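Local coordinates for protein 16S rRNA aminocarboxypropyltransferase (Vulcanisaeta distributa, PDB 5APG) that probably transfers the aminocarboxypropyl group of S-adenosylmethionine to an N1-methylpseudouridine of 16S rRNA, the last step in making a hypermodified pseudouridine, at residues P39-L53 with H80-P94. Residues are numbered along the deposited sequence; the frame is centred on the assembly and turned at random.
Sequences PSGSIILDPTVKTPL and HTKFIRGKFIRRRLP. With EEM ([(3S)-3-amino-4-hydroxy-4-oxo-butyl]-[[(2S,3S,4R,5R)-5-(6-aminopurin-9-yl)-3,4-dihydroxy-oxolan-2-yl]methyl]-methyl-selanium), chain D.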
ATOM      1  N   PRO A  39      -8.797 -13.243   1.176  1.00 23.92           N
ATOM      2  CA  PRO A  39      -8.315 -14.533   0.658  1.00 23.19           C
ATOM      3  C   PRO A  39      -7.019 -15.021   1.312  1.00 25.19           C
ATOM      4  O   PRO A  39      -6.030 -14.296   1.344  1.00 21.19           O
ATOM      5  CB  PRO A  39      -8.090 -14.251  -0.836  1.00 24.32           C
ATOM      6  CG  PRO A  39      -7.967 -12.764  -0.940  1.00 22.44           C
ATOM      7  CD  PRO A  39      -8.865 -12.212   0.127  1.00 22.35           C
ATOM      8  N   SER A  40      -7.032 -16.247   1.828  1.00 25.92           N
ATOM      9  CA  SER A  40      -5.825 -16.845   2.396  1.00 22.92           C
ATOM     10  C   SER A  40      -4.765 -17.050   1.318  1.00 20.56           C
ATOM     11  O   SER A  40      -5.082 -17.392   0.181  1.00 23.40           O
ATOM     12  CB  SER A  40      -6.147 -18.181   3.072  1.00 28.61           C
ATOM     13  OG  SER A  40      -6.878 -17.985   4.268  1.00 35.71           O
ATOM     14  N   GLY A  41      -3.503 -16.832   1.673  1.00 19.19           N
ATOM     15  CA  GLY A  41      -2.421 -17.055   0.736  1.00 19.70           C
ATOM     16  C   GLY A  41      -2.240 -15.911  -0.242  1.00 16.65           C
ATOM     17  O   GLY A  41      -1.402 -15.984  -1.139  1.00 20.24           O
ATOM     18  N   SER A  42      -3.029 -14.855  -0.077  1.00 18.75           N
ATOM     19  CA  SER A  42      -2.867 -13.660  -0.893  1.00 17.64           C
ATOM     20  C   SER A  42      -1.716 -12.819  -0.354  1.00 19.22           C
ATOM     21  O   SER A  42      -1.289 -12.997   0.785  1.00 18.77           O
ATOM     22  CB  SER A  42      -4.154 -12.827  -0.915  1.00 16.85           C
ATOM     23  OG  SER A  42      -4.529 -12.407   0.390  1.00 17.32           O
ATOM     24  N   ILE A  43      -1.210 -11.916  -1.185  1.00 14.98           N
ATOM     25  CA  ILE A  43      -0.374 -10.828  -0.697  1.00 15.70           C
ATOM     26  C   ILE A  43      -1.245  -9.896   0.133  1.00 17.29           C
ATOM     27  O   ILE A  43      -2.298  -9.460  -0.335  1.00 17.02           O
ATOM     28  CB  ILE A  43       0.268 -10.013  -1.848  1.00 16.67           C
ATOM     29  CG1 ILE A  43       1.122 -10.904  -2.754  1.00 20.03           C
ATOM     30  CG2 ILE A  43       1.091  -8.852  -1.292  1.00 15.92           C
ATOM     31  CD1 ILE A  43       2.357 -11.453  -2.066  1.00 20.63           C
ATOM     32  N   ILE A  44      -0.826  -9.585   1.358  1.00 15.30           N
ATOM     33  CA  ILE A  44      -1.485  -8.507   2.081  1.00 13.48           C
ATOM     34  C   ILE A  44      -0.490  -7.379   2.309  1.00 15.52           C
ATOM     35  O   ILE A  44       0.637  -7.590   2.774  1.00 15.26           O
ATOM     36  CB  ILE A  44      -2.118  -8.966   3.434  1.00 13.72           C
ATOM     37  CG1 ILE A  44      -3.088  -7.893   3.945  1.00 17.57           C
ATOM     38  CG2 ILE A  44      -1.060  -9.282   4.507  1.00 14.80           C
ATOM     39  CD1 ILE A  44      -3.905  -8.315   5.157  1.00 20.47           C
ATOM     40  N   LEU A  45      -0.890  -6.176   1.920  1.00 14.75           N
ATOM     41  CA  LEU A  45      -0.078  -5.013   2.220  1.00 14.84           C
ATOM     42  C   LEU A  45      -0.126  -4.804   3.723  1.00 14.87           C
ATOM     43  O   LEU A  45      -1.181  -4.930   4.349  1.00 18.51           O
ATOM     44  CB  LEU A  45      -0.562  -3.777   1.465  1.00 15.05           C
ATOM     45  CG  LEU A  45      -0.461  -3.855  -0.064  1.00 19.26           C
ATOM     46  CD1 LEU A  45      -0.781  -2.507  -0.684  1.00 20.27           C
ATOM     47  CD2 LEU A  45       0.913  -4.335  -0.507  1.00 18.44           C
ATOM     48  N   ASP A  46       1.030  -4.518   4.303  1.00 14.56           N
ATOM     49  CA  ASP A  46       1.143  -4.382   5.744  1.00 15.42           C
ATOM     50  C   ASP A  46       2.326  -3.476   6.031  1.00 15.09           C
ATOM     51  O   ASP A  46       3.472  -3.898   5.894  1.00 15.18           O
ATOM     52  CB  ASP A  46       1.320  -5.756   6.404  1.00 18.08           C
ATOM     53  CG  ASP A  46       1.339  -5.689   7.925  1.00 18.95           C
ATOM     54  OD1 ASP A  46       1.603  -4.609   8.503  1.00 18.13           O
ATOM     55  OD2 ASP A  46       1.096  -6.741   8.550  1.00 20.94           O
ATOM     56  N   PRO A  47       2.050  -2.226   6.427  1.00 15.63           N
ATOM     57  CA  PRO A  47       3.121  -1.259   6.685  1.00 14.34           C
ATOM     58  C   PRO A  47       3.934  -1.566   7.943  1.00 15.47           C
ATOM     59  O   PRO A  47       4.964  -0.925   8.143  1.00 17.15           O
ATOM     60  CB  PRO A  47       2.360   0.063   6.834  1.00 15.68           C
ATOM     61  CG  PRO A  47       1.037  -0.346   7.395  1.00 16.87           C
ATOM     62  CD  PRO A  47       0.717  -1.666   6.718  1.00 16.37           C
ATOM     63  N   THR A  48       3.496  -2.525   8.759  1.00 15.38           N
ATOM     64  CA  THR A  48       4.183  -2.824  10.017  1.00 14.86           C
ATOM     65  C   THR A  48       5.258  -3.899   9.905  1.00 17.39           C
ATOM     66  O   THR A  48       6.031  -4.093  10.843  1.00 17.71           O
ATOM     67  CB  THR A  48       3.192  -3.279  11.121  1.00 17.76           C
ATOM     68  OG1 THR A  48       2.681  -4.580  10.804  1.00 18.34           O
ATOM     69  CG2 THR A  48       2.040  -2.286  11.261  1.00 18.29           C
ATOM     70  N   VAL A  49       5.300  -4.617   8.787  1.00 16.35           N
ATOM     71  CA  VAL A  49       6.342  -5.629   8.594  1.00 14.92           C
ATOM     72  C   VAL A  49       7.533  -5.007   7.865  1.00 16.18           C
ATOM     73  O   VAL A  49       7.437  -3.894   7.350  1.00 16.17           O
ATOM     74  CB  VAL A  49       5.828  -6.855   7.808  1.00 16.14           C
ATOM     75  CG1 VAL A  49       4.644  -7.493   8.531  1.00 17.75           C
ATOM     76  CG2 VAL A  49       5.454  -6.478   6.375  1.00 16.37           C
ATOM     77  N   LYS A  50       8.652  -5.723   7.822  1.00 16.54           N
ATOM     78  CA  LYS A  50       9.882  -5.176   7.257  1.00 14.88           C
ATOM     79  C   LYS A  50      10.183  -5.720   5.863  1.00 16.02           C
ATOM     80  O   LYS A  50      11.112  -5.258   5.197  1.00 18.63           O
ATOM     81  CB  LYS A  50      11.064  -5.465   8.189  1.00 15.22           C
ATOM     82  CG  LYS A  50      10.913  -4.873   9.575  1.00 18.71           C
ATOM     83  CD  LYS A  50      10.713  -3.360   9.496  1.00 18.30           C
ATOM     84  CE  LYS A  50      10.419  -2.771  10.869  1.00 21.34           C
ATOM     85  NZ  LYS A  50       8.976  -2.898  11.225  1.00 23.80           N
ATOM     86  N   THR A  51       9.402  -6.707   5.431  1.00 14.25           N
ATOM     87  CA  THR A  51       9.636  -7.371   4.153  1.00 14.58           C
ATOM     88  C   THR A  51       8.976  -6.613   3.005  1.00 15.31           C
ATOM     89  O   THR A  51       7.754  -6.578   2.905  1.00 16.19           O
ATOM     90  CB  THR A  51       9.104  -8.820   4.171  1.00 15.96           C
ATOM     91  OG1 THR A  51       9.464  -9.449   5.409  1.00 18.65           O
ATOM     92  CG2 THR A  51       9.675  -9.616   3.006  1.00 18.43           C
ATOM     93  N   PRO A  52       9.786  -6.005   2.126  1.00 16.41           N
ATOM     94  CA  PRO A  52       9.207  -5.205   1.042  1.00 16.31           C
ATOM     95  C   PRO A  52       8.671  -6.039  -0.115  1.00 16.18           C
ATOM     96  O   PRO A  52       9.229  -7.085  -0.467  1.00 17.73           O
ATOM     97  CB  PRO A  52      10.385  -4.344   0.579  1.00 16.94           C
ATOM     98  CG  PRO A  52      11.586  -5.184   0.864  1.00 22.34           C
ATOM     99  CD  PRO A  52      11.260  -5.993   2.100  1.00 17.13           C
ATOM    100  N   LEU A  53       7.581  -5.550  -0.701  1.00 15.70           N
ATOM    101  CA  LEU A  53       7.016  -6.113  -1.920  1.00 17.26           C
ATOM    102  C   LEU A  53       8.033  -6.056  -3.053  1.00 17.56           C
ATOM    103  O   LEU A  53       8.735  -5.062  -3.200  1.00 17.59           O
ATOM    104  CB  LEU A  53       5.750  -5.347  -2.312  1.00 15.57           C
ATOM    105  CG  LEU A  53       4.859  -5.949  -3.396  1.00 15.96           C
ATOM    106  CD1 LEU A  53       3.997  -7.066  -2.815  1.00 16.71           C
ATOM    107  CD2 LEU A  53       4.001  -4.859  -4.041  1.00 17.12           C
ATOM    108  N   HIS A  80      -2.900  -4.108  12.353  1.00 22.50           N
ATOM    109  CA  HIS A  80      -2.089  -5.052  11.591  1.00 22.67           C
ATOM    110  C   HIS A  80      -1.315  -6.013  12.491  1.00 28.17           C
ATOM    111  O   HIS A  80      -1.149  -7.181  12.151  1.00 28.45           O
ATOM    112  CB  HIS A  80      -1.119  -4.314  10.670  1.00 21.10           C
ATOM    113  CG  HIS A  80      -1.775  -3.696   9.474  1.00 19.14           C
ATOM    114  ND1 HIS A  80      -2.352  -2.446   9.501  1.00 21.84           N
ATOM    115  CD2 HIS A  80      -1.957  -4.168   8.215  1.00 18.43           C
ATOM    116  CE1 HIS A  80      -2.859  -2.171   8.311  1.00 20.51           C
ATOM    117  NE2 HIS A  80      -2.629  -3.198   7.514  1.00 18.86           N
ATOM    118  N   THR A  81      -0.844  -5.533  13.636  1.00 25.09           N
ATOM    119  CA  THR A  81      -0.028  -6.377  14.502  1.00 28.75           C
ATOM    120  C   THR A  81      -0.869  -7.417  15.239  1.00 34.34           C
ATOM    121  O   THR A  81      -0.395  -8.517  15.524  1.00 39.90           O
ATOM    122  CB  THR A  81       0.765  -5.544  15.534  1.00 28.31           C
ATOM    123  OG1 THR A  81      -0.133  -4.729  16.296  1.00 36.22           O
ATOM    124  CG2 THR A  81       1.784  -4.653  14.836  1.00 27.16           C
ATOM    125  N   LYS A  82      -2.121  -7.085  15.534  1.00 30.81           N
ATOM    126  CA  LYS A  82      -2.934  -7.962  16.370  1.00 38.73           C
ATOM    127  C   LYS A  82      -3.861  -8.904  15.600  1.00 38.28           C
ATOM    128  O   LYS A  82      -4.277  -9.924  16.143  1.00 43.70           O
ATOM    129  CB  LYS A  82      -3.766  -7.128  17.353  1.00 41.27           C
ATOM    130  CG  LYS A  82      -2.936  -6.378  18.387  1.00 43.02           C
ATOM    131  CD  LYS A  82      -3.725  -6.106  19.664  1.00 51.38           C
ATOM    132  CE  LYS A  82      -4.997  -5.319  19.390  1.00 56.00           C
ATOM    133  NZ  LYS A  82      -5.592  -4.788  20.651  1.00 59.54           N
ATOM    134  N   PHE A  83      -4.181  -8.594  14.346  1.00 34.36           N
ATOM    135  CA  PHE A  83      -5.243  -9.349  13.678  1.00 34.71           C
ATOM    136  C   PHE A  83      -4.871 -10.101  12.396  1.00 37.52           C
ATOM    137  O   PHE A  83      -5.728 -10.755  11.805  1.00 38.10           O
ATOM    138  CB  PHE A  83      -6.419  -8.416  13.380  1.00 36.06           C
ATOM    139  CG  PHE A  83      -7.032  -7.809  14.610  1.00 41.21           C
ATOM    140  CD1 PHE A  83      -7.940  -8.529  15.371  1.00 43.85           C
ATOM    141  CD2 PHE A  83      -6.705  -6.522  15.005  1.00 41.79           C
ATOM    142  CE1 PHE A  83      -8.508  -7.979  16.506  1.00 49.27           C
ATOM    143  CE2 PHE A  83      -7.271  -5.963  16.137  1.00 46.38           C
ATOM    144  CZ  PHE A  83      -8.172  -6.692  16.889  1.00 50.28           C
ATOM    145  N   ILE A  84      -3.619 -10.031  11.955  1.00 39.46           N
ATOM    146  CA  ILE A  84      -3.225 -10.859  10.816  1.00 44.79           C
ATOM    147  C   ILE A  84      -1.973 -11.685  11.118  1.00 52.11           C
ATOM    148  O   ILE A  84      -0.868 -11.153  11.261  1.00 62.73           O
ATOM    149  CB  ILE A  84      -3.013 -10.022   9.526  1.00 43.07           C
ATOM    150  CG1 ILE A  84      -2.132  -8.806   9.782  1.00 35.81           C
ATOM    151  CG2 ILE A  84      -4.349  -9.567   8.960  1.00 41.48           C
ATOM    152  CD1 ILE A  84      -1.926  -7.947   8.555  1.00 31.78           C
ATOM    153  N   ARG A  85      -2.175 -12.996  11.222  1.00 46.41           N
ATOM    154  CA  ARG A  85      -1.106 -13.930  11.558  1.00 45.82           C
ATOM    155  C   ARG A  85      -1.170 -15.185  10.689  1.00 40.38           C
ATOM    156  O   ARG A  85      -2.178 -15.894  10.690  1.00 45.11           O
ATOM    157  CB  ARG A  85      -1.189 -14.329  13.033  1.00 52.94           C
ATOM    158  CG  ARG A  85      -0.598 -13.319  14.006  1.00 60.09           C
ATOM    159  CD  ARG A  85      -1.434 -13.269  15.280  1.00 67.51           C
ATOM    160  NE  ARG A  85      -0.931 -12.300  16.248  1.00 69.75           N
ATOM    161  CZ  ARG A  85      -0.835 -12.532  17.552  1.00 78.16           C
ATOM    162  NH1 ARG A  85      -1.215 -13.702  18.048  1.00 84.70           N
ATOM    163  NH2 ARG A  85      -0.363 -11.593  18.361  1.00 80.79           N
ATOM    164  N   GLY A  86      -0.102 -15.451   9.943  1.00 36.72           N
ATOM    165  CA  GLY A  86       0.035 -16.703   9.215  1.00 31.73           C
ATOM    166  C   GLY A  86      -0.793 -16.850   7.946  1.00 29.05           C
ATOM    167  O   GLY A  86      -0.379 -17.527   7.006  1.00 30.81           O
ATOM    168  N   LYS A  87      -1.960 -16.216   7.924  1.00 24.90           N
ATOM    169  CA  LYS A  87      -2.932 -16.384   6.847  1.00 23.63           C
ATOM    170  C   LYS A  87      -2.453 -15.814   5.503  1.00 24.86           C
ATOM    171  O   LYS A  87      -2.860 -16.286   4.436  1.00 21.13           O
ATOM    172  CB  LYS A  87      -4.250 -15.727   7.271  1.00 27.18           C
ATOM    173  CG  LYS A  87      -5.341 -15.623   6.214  1.00 31.37           C
ATOM    174  CD  LYS A  87      -6.635 -15.122   6.859  1.00 32.21           C
ATOM    175  CE  LYS A  87      -7.725 -14.809   5.837  1.00 31.00           C
ATOM    176  NZ  LYS A  87      -8.235 -15.999   5.105  1.00 31.28           N
ATOM    177  N   PHE A  88      -1.582 -14.810   5.557  1.00 20.36           N
ATOM    178  CA  PHE A  88      -1.202 -14.055   4.367  1.00 21.20           C
ATOM    179  C   PHE A  88       0.298 -14.059   4.084  1.00 22.75           C
ATOM    180  O   PHE A  88       1.106 -14.478   4.913  1.00 22.29           O
ATOM    181  CB  PHE A  88      -1.638 -12.600   4.504  1.00 18.38           C
ATOM    182  CG  PHE A  88      -3.095 -12.415   4.804  1.00 20.66           C
ATOM    183  CD1 PHE A  88      -4.035 -12.436   3.789  1.00 20.89           C
ATOM    184  CD2 PHE A  88      -3.522 -12.204   6.106  1.00 22.10           C
ATOM    185  CE1 PHE A  88      -5.379 -12.261   4.067  1.00 23.01           C
ATOM    186  CE2 PHE A  88      -4.862 -12.029   6.391  1.00 26.18           C
ATOM    187  CZ  PHE A  88      -5.791 -12.055   5.367  1.00 24.21           C
ATOM    188  N   ILE A  89       0.653 -13.565   2.901  1.00 17.97           N
ATOM    189  CA  ILE A  89       2.025 -13.195   2.596  1.00 17.64           C
ATOM    190  C   ILE A  89       2.157 -11.689   2.826  1.00 16.23           C
ATOM    191  O   ILE A  89       1.764 -10.877   1.983  1.00 17.14           O
ATOM    192  CB  ILE A  89       2.418 -13.569   1.155  1.00 17.04           C
ATOM    193  CG1 ILE A  89       2.343 -15.090   0.974  1.00 20.47           C
ATOM    194  CG2 ILE A  89       3.826 -13.085   0.839  1.00 16.41           C
ATOM    195  CD1 ILE A  89       2.312 -15.541  -0.469  1.00 22.62           C
ATOM    196  N   ARG A  90       2.703 -11.331   3.986  1.00 17.70           N
ATOM    197  CA  ARG A  90       2.703  -9.948   4.453  1.00 16.65           C
ATOM    198  C   ARG A  90       3.883  -9.174   3.886  1.00 15.39           C
ATOM    199  O   ARG A  90       5.034  -9.574   4.056  1.00 16.22           O
ATOM    200  CB  ARG A  90       2.732  -9.906   5.984  1.00 16.41           C
ATOM    201  CG  ARG A  90       1.567 -10.639   6.641  1.00 16.87           C
ATOM    202  CD  ARG A  90       1.780 -10.800   8.145  1.00 20.17           C
ATOM    203  NE  ARG A  90       1.697  -9.528   8.858  1.00 20.26           N
ATOM    204  CZ  ARG A  90       1.782  -9.408  10.179  1.00 30.49           C
ATOM    205  NH1 ARG A  90       1.953 -10.487  10.933  1.00 30.51           N
ATOM    206  NH2 ARG A  90       1.695  -8.212  10.749  1.00 25.71           N
ATOM    207  N   ARG A  91       3.592  -8.063   3.217  1.00 14.72           N
ATOM    208  CA  ARG A  91       4.628  -7.243   2.595  1.00 14.54           C
ATOM    209  C   ARG A  91       4.383  -5.753   2.816  1.00 14.40           C
ATOM    210  O   ARG A  91       3.268  -5.265   2.619  1.00 15.30           O
ATOM    211  CB  ARG A  91       4.708  -7.525   1.087  1.00 14.52           C
ATOM    212  CG  ARG A  91       5.137  -8.944   0.714  1.00 14.45           C
ATOM    213  CD  ARG A  91       6.585  -9.229   1.158  1.00 15.69           C
ATOM    214  NE  ARG A  91       7.047 -10.546   0.719  1.00 17.84           N
ATOM    215  CZ  ARG A  91       6.937 -11.663   1.434  1.00 17.48           C
ATOM    216  NH1 ARG A  91       6.374 -11.639   2.639  1.00 15.54           N
ATOM    217  NH2 ARG A  91       7.393 -12.811   0.944  1.00 17.90           N
ATOM    218  N   ARG A  92       5.420  -5.027   3.222  1.00 14.25           N
ATOM    219  CA  ARG A  92       5.332  -3.572   3.221  1.00 13.32           C
ATOM    220  C   ARG A  92       5.642  -3.098   1.814  1.00 13.03           C
ATOM    221  O   ARG A  92       6.183  -3.850   1.003  1.00 14.87           O
ATOM    222  CB  ARG A  92       6.301  -2.931   4.226  1.00 14.06           C
ATOM    223  CG  ARG A  92       7.792  -3.121   3.902  1.00 15.74           C
ATOM    224  CD  ARG A  92       8.647  -2.205   4.783  1.00 15.77           C
ATOM    225  NE  ARG A  92      10.089  -2.358   4.583  1.00 14.11           N
ATOM    226  CZ  ARG A  92      10.798  -1.708   3.664  1.00 18.10           C
ATOM    227  NH1 ARG A  92      10.200  -0.869   2.828  1.00 15.72           N
ATOM    228  NH2 ARG A  92      12.108  -1.907   3.571  1.00 17.16           N
ATOM    229  N   LEU A  93       5.285  -1.858   1.512  1.00 13.33           N
ATOM    230  CA  LEU A  93       5.721  -1.273   0.261  1.00 13.77           C
ATOM    231  C   LEU A  93       7.131  -0.743   0.440  1.00 15.11           C
ATOM    232  O   LEU A  93       7.491  -0.296   1.525  1.00 16.29           O
ATOM    233  CB  LEU A  93       4.784  -0.152  -0.190  1.00 14.25           C
ATOM    234  CG  LEU A  93       3.416  -0.613  -0.691  1.00 14.68           C
ATOM    235  CD1 LEU A  93       2.516   0.589  -0.834  1.00 16.99           C
ATOM    236  CD2 LEU A  93       3.553  -1.357  -2.018  1.00 16.81           C
ATOM    237  N   PRO A  94       7.941  -0.805  -0.624  1.00 14.23           N
ATOM    238  CA  PRO A  94       9.216  -0.091  -0.605  1.00 15.77           C
ATOM    239  C   PRO A  94       8.958   1.399  -0.444  1.00 16.45           C
ATOM    240  O   PRO A  94       7.851   1.870  -0.732  1.00 14.72           O
ATOM    241  CB  PRO A  94       9.839  -0.417  -1.970  1.00 18.36           C
ATOM    242  CG  PRO A  94       8.724  -0.907  -2.803  1.00 24.24           C
ATOM    243  CD  PRO A  94       7.744  -1.556  -1.873  1.00 16.72           C
TER
HETATM  244  C2  EEM D1185       2.243  -1.097   3.009  1.00 15.09           C
HETATM  245  N3  EEM D1185       0.989  -0.769   2.922  1.00 16.21           N
HETATM  246  C4  EEM D1185       0.637   0.504   2.911  1.00 15.36           C
HETATM  247  C1' EEM D1185      -1.870   0.521   2.635  1.00 16.83           C
HETATM  248  C2' EEM D1185      -2.167  -0.247   3.947  1.00 17.05           C
HETATM  249  C3' EEM D1185      -2.854   0.705   4.691  1.00 19.84           C
HETATM  250  C4' EEM D1185      -3.604   1.471   3.881  1.00 16.83           C
HETATM  251  C5' EEM D1185      -3.652   2.909   4.246  1.00 18.24           C
HETATM  252  O   EEM D1185      -6.733   6.293   1.815  1.00 22.30           O
HETATM  253  C   EEM D1185      -7.280   6.746   2.782  1.00 25.67           C
HETATM  254  OXT EEM D1185      -8.423   7.163   2.707  1.00 30.37           O
HETATM  255  CA  EEM D1185      -6.578   6.763   4.122  1.00 27.31           C
HETATM  256  N   EEM D1185      -7.376   7.532   5.035  1.00 29.95           N
HETATM  257  CB  EEM D1185      -6.448   5.309   4.551  1.00 25.03           C
HETATM  258  CG  EEM D1185      -5.476   5.073   5.688  1.00 27.59           C
HETATM  259 SE   EEM D1185      -4.890   3.181   5.730  0.89 24.04          SE
HETATM  260  CE  EEM D1185      -3.851   2.834   7.328  1.00 20.49           C
HETATM  261  O4' EEM D1185      -2.734   1.444   2.532  1.00 17.41           O
HETATM  262  O3' EEM D1185      -3.555   0.113   5.853  1.00 20.11           O
HETATM  263  O2' EEM D1185      -3.091  -1.249   3.511  1.00 18.93           O
HETATM  264  N9  EEM D1185      -0.536   1.151   2.835  1.00 15.12           N
HETATM  265  C8  EEM D1185      -0.250   2.437   2.874  1.00 16.66           C
HETATM  266  N7  EEM D1185       1.042   2.643   2.986  1.00 15.66           N
HETATM  267  C5  EEM D1185       1.646   1.442   3.005  1.00 14.80           C
HETATM  268  N1  EEM D1185       3.242  -0.245   3.103  1.00 15.26           N
HETATM  269  C6  EEM D1185       3.005   1.033   3.109  1.00 15.65           C
HETATM  270  N6  EEM D1185       4.050   1.971   3.225  1.00 13.90           N
HETATM  271  O   HOH W   1      -3.269  -3.494   4.907  1.00 19.20           O
HETATM  272  O   HOH W   2      12.695  -3.041   6.266  1.00 28.58           O
HETATM  273  O   HOH W   3       6.758  -9.915   6.317  1.00 22.80           O
HETATM  274  O   HOH W   4       8.713  -9.591  -1.652  1.00 20.39           O
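Asp46 and Arg90 form a salt bridge: the guanidinium turns side-on, and both NE and NH2 grip one carboxylate oxygen, OD2, with NH2 at 2.7 Å from it. The two planes lie 20° apart, NH2 on the syn side of OD2 and NE on the anti side. Val49 CG1 rests over the guanidinium face, 3.6 Å from Arg90 NE. The other oxygen, Asp46 OD1, takes both the hydroxyl and the backbone N of Thr48, closing an Asx turn; with CG anti to the backbone N (chi1 -176°), the carboxylate reaches these partners and the His80 side chain together. Replacing Asp46 by alanine is likely to leave the Arg90 guanidinium without its counter-charge and Thr48 without its acceptor. Pro47 CD sits over the His80 ring in a CH-pi contact, 3.9 Å from its centroid, while His80 ND1 is bonded to Ala76 O and a water in the ring plane links His80 NE2 to Leu45 O and the ligand O2'.

Near the N-terminal ends of the two strands, Ile44 CD1 lies over one face of the Phe88 ring, 4.0 Å from the centroid, and Lys87 CG covers the opposite face; Ser42 OG meets the ring edge. Arg92 stretches across the loop after Pro47, with Pro52 CB over one face of its guanidinium and its NH1 paired with Glu161. Backbone bonds such as Arg91 N to Ile44 O (3.0 Å) join strands 43-45 and 89-91 in parallel, at the edge of the five-stranded sheet. Leu93 N then donates to adenine N1 of the bound selenium analogue of S-adenosylmethionine (3.1 Å), so strand ends and following loops frame the cofactor pocket of this SPOUT-type fold.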